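Local coordinates for COG1633: Uncharacterized conserved protein (Magnetospirillum magnetotacticum, PDB 2OH3), which is of unknown function but binds zinc in a four-helix bundle and probably belongs with the rubrerythrin-like metal proteins, at residues 7-12 with 109-114; 17-22 with 73-78. One frame throughout, in Å; residues are numbered along the deposited sequence.

Contact 1: 7-12 with 109-114; sequences AEFLAH and MEYYKE
In the four-helix bundle of this rubrerythrin-like chain, helices 6-33 and 94-118 run antiparallel, and Phe9 and His12 of the first meet Tyr111 and Tyr112 of the second. The axes of segments 7-12 and 109-114 lie 11.5 Å apart, at 169°. Aromatic side chains fill that distance. The rings of His12 and Tyr111 form an offset stack, with centroids 4.4 Å apart and planes at 9°. The overlap is partial. CD2 of His12 lies over one face of the tyrosine ring, toward its rim, 3.5 Å from Tyr111 CE1. Tyr111 OH in turn lies over a face of the imidazole, 3.2 Å from His12 CG. CG of Tyr111 is anti to the backbone N (chi1 170°), and the ring extends from there to the facing helix. The imidazole is also tied to its own helix. His12 ND1 donates to Glu8 O at 3.0 Å, with the acceptor in the ring plane. That oxygen also accepts from His12 N, and the two donors reach it from opposite faces of the carbonyl plane. Phe9 sits deeper. Its CE1 lies 3.6 Å from Tyr112 CD1, at the edge of the tyrosine ring, and its CD1 lies 3.9 Å from Tyr111 CE2. Val124 and Leu127 of helix 122-148 also pack on Phe9, while Phe131 meets Tyr112 edge-to-face. An alanine in place of His12 would probably leave the face of Tyr111 without its stacking partner and Glu8 O without its second donor. Ring packing carries most of this contact, and the bond from ND1 to Glu8 O is likely to limit rotation of the stacked imidazole.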
loop_
_atom_site.group_PDB
_atom_site.type_symbol
_atom_site.label_atom_id
_atom_site.label_comp_id
_atom_site.label_asym_id
_atom_site.label_seq_id
_atom_site.Cartn_x
_atom_site.Cartn_y
_atom_site.Cartn_z
ATOM N N ALA A 7 -5.810 22.420 -4.512
ATOM C CA ALA A 7 -5.808 21.702 -3.207
ATOM C C ALA A 7 -5.670 20.208 -3.399
ATOM O O ALA A 7 -4.878 19.541 -2.709
ATOM C CB ALA A 7 -7.072 21.984 -2.424
ATOM N N GLU A 8 -6.469 19.702 -4.338
ATOM C CA GLU A 8 -6.442 18.308 -4.719
ATOM C C GLU A 8 -5.095 17.922 -5.293
ATOM O O GLU A 8 -4.567 16.878 -4.924
ATOM C CB GLU A 8 -7.546 17.993 -5.729
ATOM C CG GLU A 8 -8.921 18.006 -5.120
ATOM C CD GLU A 8 -10.022 17.878 -6.158
ATOM O OE1 GLU A 8 -9.860 18.335 -7.309
ATOM O OE2 GLU A 8 -11.063 17.301 -5.810
ATOM N N PHE A 9 -4.541 18.763 -6.168
ATOM C CA PHE A 9 -3.220 18.495 -6.756
ATOM C C PHE A 9 -2.113 18.438 -5.688
ATOM O O PHE A 9 -1.325 17.485 -5.649
ATOM C CB PHE A 9 -2.881 19.517 -7.830
ATOM C CG PHE A 9 -1.526 19.301 -8.487
ATOM C CD1 PHE A 9 -1.379 18.417 -9.530
ATOM C CD2 PHE A 9 -0.406 19.992 -8.045
ATOM C CE1 PHE A 9 -0.158 18.227 -10.124
ATOM C CE2 PHE A 9 0.819 19.782 -8.620
ATOM C CZ PHE A 9 0.945 18.930 -9.658
ATOM N N LEU A 10 -2.077 19.438 -4.808
ATOM C CA LEU A 10 -1.078 19.475 -3.757
ATOM C C LEU A 10 -1.232 18.279 -2.797
ATOM O O LEU A 10 -0.231 17.724 -2.364
ATOM C CB LEU A 10 -1.133 20.797 -3.016
ATOM C CG LEU A 10 -0.750 22.008 -3.903
ATOM C CD1 LEU A 10 -0.873 23.270 -3.079
ATOM C CD2 LEU A 10 0.660 21.853 -4.507
ATOM N N ALA A 11 -2.455 17.853 -2.519
ATOM C CA ALA A 11 -2.697 16.652 -1.704
ATOM C C ALA A 11 -2.133 15.429 -2.371
ATOM O O ALA A 11 -1.511 14.579 -1.709
ATOM C CB ALA A 11 -4.201 16.462 -1.400
ATOM N N HIS A 12 -2.323 15.329 -3.682
ATOM C CA HIS A 12 -1.747 14.229 -4.430
ATOM C C HIS A 12 -0.218 14.278 -4.376
ATOM O O HIS A 12 0.461 13.316 -4.012
ATOM C CB HIS A 12 -2.224 14.230 -5.877
ATOM C CG HIS A 12 -3.486 13.466 -6.099
ATOM N ND1 HIS A 12 -4.742 14.005 -5.865
ATOM C CD2 HIS A 12 -3.698 12.213 -6.572
ATOM C CE1 HIS A 12 -5.667 13.111 -6.168
ATOM N NE2 HIS A 12 -5.061 12.016 -6.594
HETATM N N MSE A 109 4.643 10.149 -12.597
HETATM C CA MSE A 109 4.795 11.005 -13.767
HETATM C C MSE A 109 3.499 11.149 -14.483
HETATM O O MSE A 109 3.113 12.262 -14.864
HETATM C CB MSE A 109 5.798 10.410 -14.753
HETATM C CG MSE A 109 6.189 11.314 -15.883
HETATM SE SE MSE A 109 7.163 10.323 -17.220
HETATM C CE MSE A 109 5.837 9.128 -17.769
ATOM N N GLU A 110 2.845 10.012 -14.726
ATOM C CA GLU A 110 1.581 10.020 -15.422
ATOM C C GLU A 110 0.490 10.790 -14.694
ATOM O O GLU A 110 -0.293 11.474 -15.340
ATOM C CB GLU A 110 1.139 8.594 -15.723
ATOM C CG GLU A 110 1.936 8.001 -16.903
ATOM C CD GLU A 110 1.498 6.607 -17.261
ATOM O OE1 GLU A 110 0.765 5.990 -16.444
ATOM O OE2 GLU A 110 1.895 6.140 -18.354
ATOM N N TYR A 111 0.425 10.686 -13.371
ATOM C CA TYR A 111 -0.513 11.541 -12.611
ATOM C C TYR A 111 -0.279 13.033 -12.835
ATOM O O TYR A 111 -1.207 13.830 -13.050
ATOM C CB TYR A 111 -0.469 11.287 -11.101
ATOM C CG TYR A 111 -1.282 12.371 -10.389
ATOM C CD1 TYR A 111 -2.664 12.341 -10.404
ATOM C CD2 TYR A 111 -0.667 13.467 -9.828
ATOM C CE1 TYR A 111 -3.420 13.357 -9.831
ATOM C CE2 TYR A 111 -1.430 14.503 -9.217
ATOM C CZ TYR A 111 -2.777 14.428 -9.217
ATOM O OH TYR A 111 -3.550 15.418 -8.656
ATOM N N TYR A 112 0.967 13.438 -12.736
ATOM C CA TYR A 112 1.303 14.824 -12.985
ATOM C C TYR A 112 0.956 15.266 -14.407
ATOM O O TYR A 112 0.389 16.318 -14.593
ATOM C CB TYR A 112 2.768 15.064 -12.682
ATOM C CG TYR A 112 3.112 14.961 -11.191
ATOM C CD1 TYR A 112 2.341 15.574 -10.221
ATOM C CD2 TYR A 112 4.212 14.224 -10.778
ATOM C CE1 TYR A 112 2.684 15.468 -8.831
ATOM C CE2 TYR A 112 4.555 14.094 -9.446
ATOM C CZ TYR A 112 3.804 14.728 -8.473
ATOM O OH TYR A 112 4.176 14.579 -7.145
ATOM N N LYS A 113 1.287 14.466 -15.409
ATOM C CA LYS A 113 0.952 14.824 -16.789
ATOM C C LYS A 113 -0.547 14.952 -17.029
ATOM O O LYS A 113 -1.009 15.816 -17.779
ATOM C CB LYS A 113 1.485 13.759 -17.732
ATOM C CG LYS A 113 2.983 13.773 -17.907
ATOM C CD LYS A 113 3.446 12.558 -18.707
ATOM C CE LYS A 113 3.036 12.606 -20.150
ATOM N NZ LYS A 113 3.638 13.801 -20.817
ATOM N N GLU A 114 -1.299 14.040 -16.430
ATOM C CA GLU A 114 -2.752 14.002 -16.571
ATOM C C GLU A 114 -3.402 15.227 -15.895
ATOM O O GLU A 114 -4.340 15.815 -16.418
ATOM C CB GLU A 114 -3.264 12.696 -15.925
ATOM C CG GLU A 114 -4.638 12.256 -16.315
ATOM C CD GLU A 114 -4.702 11.785 -17.750
ATOM O OE1 GLU A 114 -3.653 11.355 -18.300
ATOM O OE2 GLU A 114 -5.813 11.856 -18.328
#

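Contact 2: 17-22 with 73-78. With IMD (imidazole), chain C.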
loop_
_atom_site.group_PDB
_atom_site.type_symbol
_atom_site.label_atom_id
_atom_site.label_comp_id
_atom_site.label_asym_id
_atom_site.label_seq_id
_atom_site.Cartn_x
_atom_site.Cartn_y
_atom_site.Cartn_z
ATOM N N GLU A 17 4.892 11.897 -2.602
ATOM C CA GLU A 17 6.223 12.092 -2.037
ATOM C C GLU A 17 6.436 11.442 -0.679
ATOM O O GLU A 17 7.481 10.859 -0.439
ATOM C CB GLU A 17 6.533 13.596 -1.919
ATOM C CG GLU A 17 6.770 14.255 -3.286
ATOM C CD GLU A 17 7.934 13.582 -4.045
ATOM O OE1 GLU A 17 8.663 12.802 -3.381
ATOM O OE2 GLU A 17 8.103 13.786 -5.278
ATOM N N THR A 18 5.477 11.543 0.218
ATOM C CA THR A 18 5.537 10.786 1.455
ATOM C C THR A 18 5.681 9.274 1.165
ATOM O O THR A 18 6.529 8.578 1.744
ATOM C CB THR A 18 4.274 11.075 2.300
ATOM O OG1 THR A 18 4.191 12.488 2.515
ATOM C CG2 THR A 18 4.327 10.391 3.647
ATOM N N GLU A 19 4.872 8.788 0.233
ATOM C CA GLU A 19 4.943 7.405 -0.172
ATOM C C GLU A 19 6.323 7.096 -0.756
ATOM O O GLU A 19 6.938 6.151 -0.331
ATOM C CB GLU A 19 3.811 7.054 -1.155
ATOM C CG GLU A 19 3.936 5.666 -1.774
ATOM C CD GLU A 19 3.517 4.515 -0.852
ATOM O OE1 GLU A 19 3.263 4.720 0.344
ATOM O OE2 GLU A 19 3.393 3.359 -1.339
ATOM N N ALA A 20 6.812 7.878 -1.715
ATOM C CA ALA A 20 8.120 7.615 -2.323
ATOM C C ALA A 20 9.247 7.556 -1.299
ATOM O O ALA A 20 10.077 6.659 -1.338
ATOM C CB ALA A 20 8.450 8.624 -3.384
ATOM N N ALA A 21 9.295 8.507 -0.382
ATOM C CA ALA A 21 10.305 8.471 0.655
ATOM C C ALA A 21 10.325 7.177 1.443
ATOM O O ALA A 21 11.401 6.665 1.720
ATOM C CB ALA A 21 10.146 9.640 1.622
ATOM N N GLU A 22 9.169 6.707 1.889
ATOM C CA GLU A 22 9.080 5.454 2.613
ATOM C C GLU A 22 9.490 4.258 1.790
ATOM O O GLU A 22 10.133 3.355 2.299
ATOM C CB GLU A 22 7.640 5.169 3.058
ATOM C CG GLU A 22 7.188 5.994 4.211
ATOM C CD GLU A 22 5.696 5.834 4.465
ATOM O OE1 GLU A 22 5.136 4.745 4.107
ATOM O OE2 GLU A 22 5.121 6.801 5.045
ATOM N N GLN A 73 -5.162 6.151 -4.261
ATOM C CA GLN A 73 -4.795 7.325 -5.049
ATOM C C GLN A 73 -3.311 7.653 -5.052
ATOM O O GLN A 73 -2.878 8.502 -5.829
ATOM C CB GLN A 73 -5.573 8.564 -4.582
ATOM C CG GLN A 73 -7.068 8.355 -4.567
ATOM C CD GLN A 73 -7.842 9.610 -4.255
ATOM O OE1 GLN A 73 -8.293 9.797 -3.140
ATOM N NE2 GLN A 73 -8.013 10.471 -5.249
ATOM N N TYR A 74 -2.520 7.064 -4.164
ATOM C CA TYR A 74 -1.122 7.498 -4.073
ATOM C C TYR A 74 -0.134 6.373 -3.763
ATOM O O TYR A 74 1.023 6.527 -4.061
ATOM C CB TYR A 74 -0.961 8.677 -3.075
ATOM C CG TYR A 74 -1.328 8.268 -1.659
ATOM C CD1 TYR A 74 -0.409 7.582 -0.870
ATOM C CD2 TYR A 74 -2.616 8.486 -1.133
ATOM C CE1 TYR A 74 -0.731 7.149 0.375
ATOM C CE2 TYR A 74 -2.932 8.057 0.168
ATOM C CZ TYR A 74 -1.963 7.387 0.893
ATOM O OH TYR A 74 -2.180 6.921 2.148
ATOM N N ARG A 75 -0.573 5.268 -3.161
ATOM C CA ARG A 75 0.351 4.163 -2.847
ATOM C C ARG A 75 1.006 3.569 -4.102
ATOM O O ARG A 75 0.369 3.397 -5.132
ATOM C CB ARG A 75 -0.342 3.050 -2.094
ATOM C CG ARG A 75 -0.547 3.310 -0.640
ATOM C CD ARG A 75 -1.138 2.102 -0.006
ATOM N NE ARG A 75 -1.107 2.213 1.445
ATOM C CZ ARG A 75 -1.418 1.231 2.263
ATOM N NH1 ARG A 75 -1.890 0.108 1.788
ATOM N NH2 ARG A 75 -1.348 1.410 3.571
ATOM N N TRP A 76 2.277 3.203 -3.994
ATOM C CA TRP A 76 2.883 2.329 -4.997
ATOM C C TRP A 76 2.100 1.041 -5.154
ATOM O O TRP A 76 1.502 0.523 -4.188
ATOM C CB TRP A 76 4.334 2.018 -4.624
ATOM C CG TRP A 76 5.263 3.169 -4.793
ATOM C CD1 TRP A 76 4.952 4.517 -4.786
ATOM C CD2 TRP A 76 6.685 3.098 -4.926
ATOM N NE1 TRP A 76 6.100 5.267 -4.940
ATOM C CE2 TRP A 76 7.174 4.422 -5.007
ATOM C CE3 TRP A 76 7.591 2.041 -5.001
ATOM C CZ2 TRP A 76 8.514 4.712 -5.189
ATOM C CZ3 TRP A 76 8.933 2.331 -5.182
ATOM C CH2 TRP A 76 9.377 3.660 -5.272
ATOM N N LYS A 77 2.080 0.523 -6.381
ATOM C CA LYS A 77 1.402 -0.737 -6.709
ATOM C C LYS A 77 2.103 -1.838 -5.930
ATOM O O LYS A 77 3.276 -1.752 -5.669
ATOM C CB LYS A 77 1.491 -1.010 -8.224
ATOM C CG LYS A 77 0.321 -1.738 -8.868
ATOM C CD LYS A 77 0.773 -2.582 -10.123
ATOM C CE LYS A 77 -0.372 -3.365 -10.801
ATOM N NZ LYS A 77 -1.494 -2.518 -11.389
ATOM N N THR A 78 1.387 -2.861 -5.500
ATOM C CA THR A 78 2.062 -3.958 -4.802
ATOM C C THR A 78 2.872 -4.710 -5.878
ATOM O O THR A 78 2.420 -4.833 -7.016
ATOM C CB THR A 78 1.079 -4.909 -4.024
ATOM O OG1 THR A 78 0.185 -5.541 -4.935
ATOM C CG2 THR A 78 0.263 -4.134 -2.943
HETATM N N1 IMD C . 10.846 10.479 -7.086
HETATM C C2 IMD C . 9.957 11.362 -6.626
HETATM N N3 IMD C . 10.138 11.442 -5.255
HETATM C C4 IMD C . 11.118 10.617 -4.897
HETATM C C5 IMD C . 11.573 10.018 -6.039
#
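Glu19 reaches from helix 6-33 to the backbone of loop residues Arg75 and Trp76. Trp76 N donates to Glu19 OE2 at 2.9 Å, with an N-H...O angle of 150°. The N-H comes from above the carboxylate plane. The same oxygen lies 3.5 Å from Arg75 CA. The glutamate chain is bent at chi2 (77°), which turns CD aside from an extended course. Its CG lies against the indole, 3.4 Å from Trp76 CD1. The carboxylate and indole planes are 71° apart. One turn of helix thus gives the loop both a polar and an apolar surface. Ala20 adds to the apolar part, with CB 4.3 Å from Trp76 CZ2. Glu19 CB is the same distance from Tyr74 CD1, at the edge of the phenol ring.

Further partners are likely to hold the carboxylate and indole in place. Glu19 OE1 forms a salt bridge with Arg23, and OE2 forms another with Arg75 of the second subunit. Arg75 of this chain reaches Glu19 of the second subunit in return. Tyr24 and Tyr100 meet the indole edge-to-face.

On another side of the helix, Glu17 OE1 accepts a hydrogen bond from N3 of a bound imidazole at 2.7 Å. Its OE2 is hydrogen-bonded to ND1 of His53. Ala20 CB touches C4 of the imidazole at 3.7 Å. This small molecule probably comes from the crystallisation liquor.

Glu19 thus combines a backbone bond within the chain with reciprocal salt bridges across the dimer. Segment 73-78 lies between helices 37-61 and 94-118. A long connection between the second and third helices is characteristic of ferritin-like four-helix bundles; here it packs along helix 6-33 and takes part in the subunit interface.

How the contacts relate
Both contacts use helix 6-33, and their centres are 13 Å apart. Contact 2 is nested within the chain loop closed by contact 1. The first ties the start of helix 6-33 to helix 94-118; the second ties the middle of the same helix to the connection that precedes 94-118. They touch where His12 NE2 packs 3.6 Å from Gln73 NE2. Each also approaches the zinc ion, whose protein ligands are Glu105, Glu135 and His138. The side chain of Tyr112 is about 7 Å from the metal, and that of Ala20 about 6 Å. Only contact 2 is touched by the second subunit.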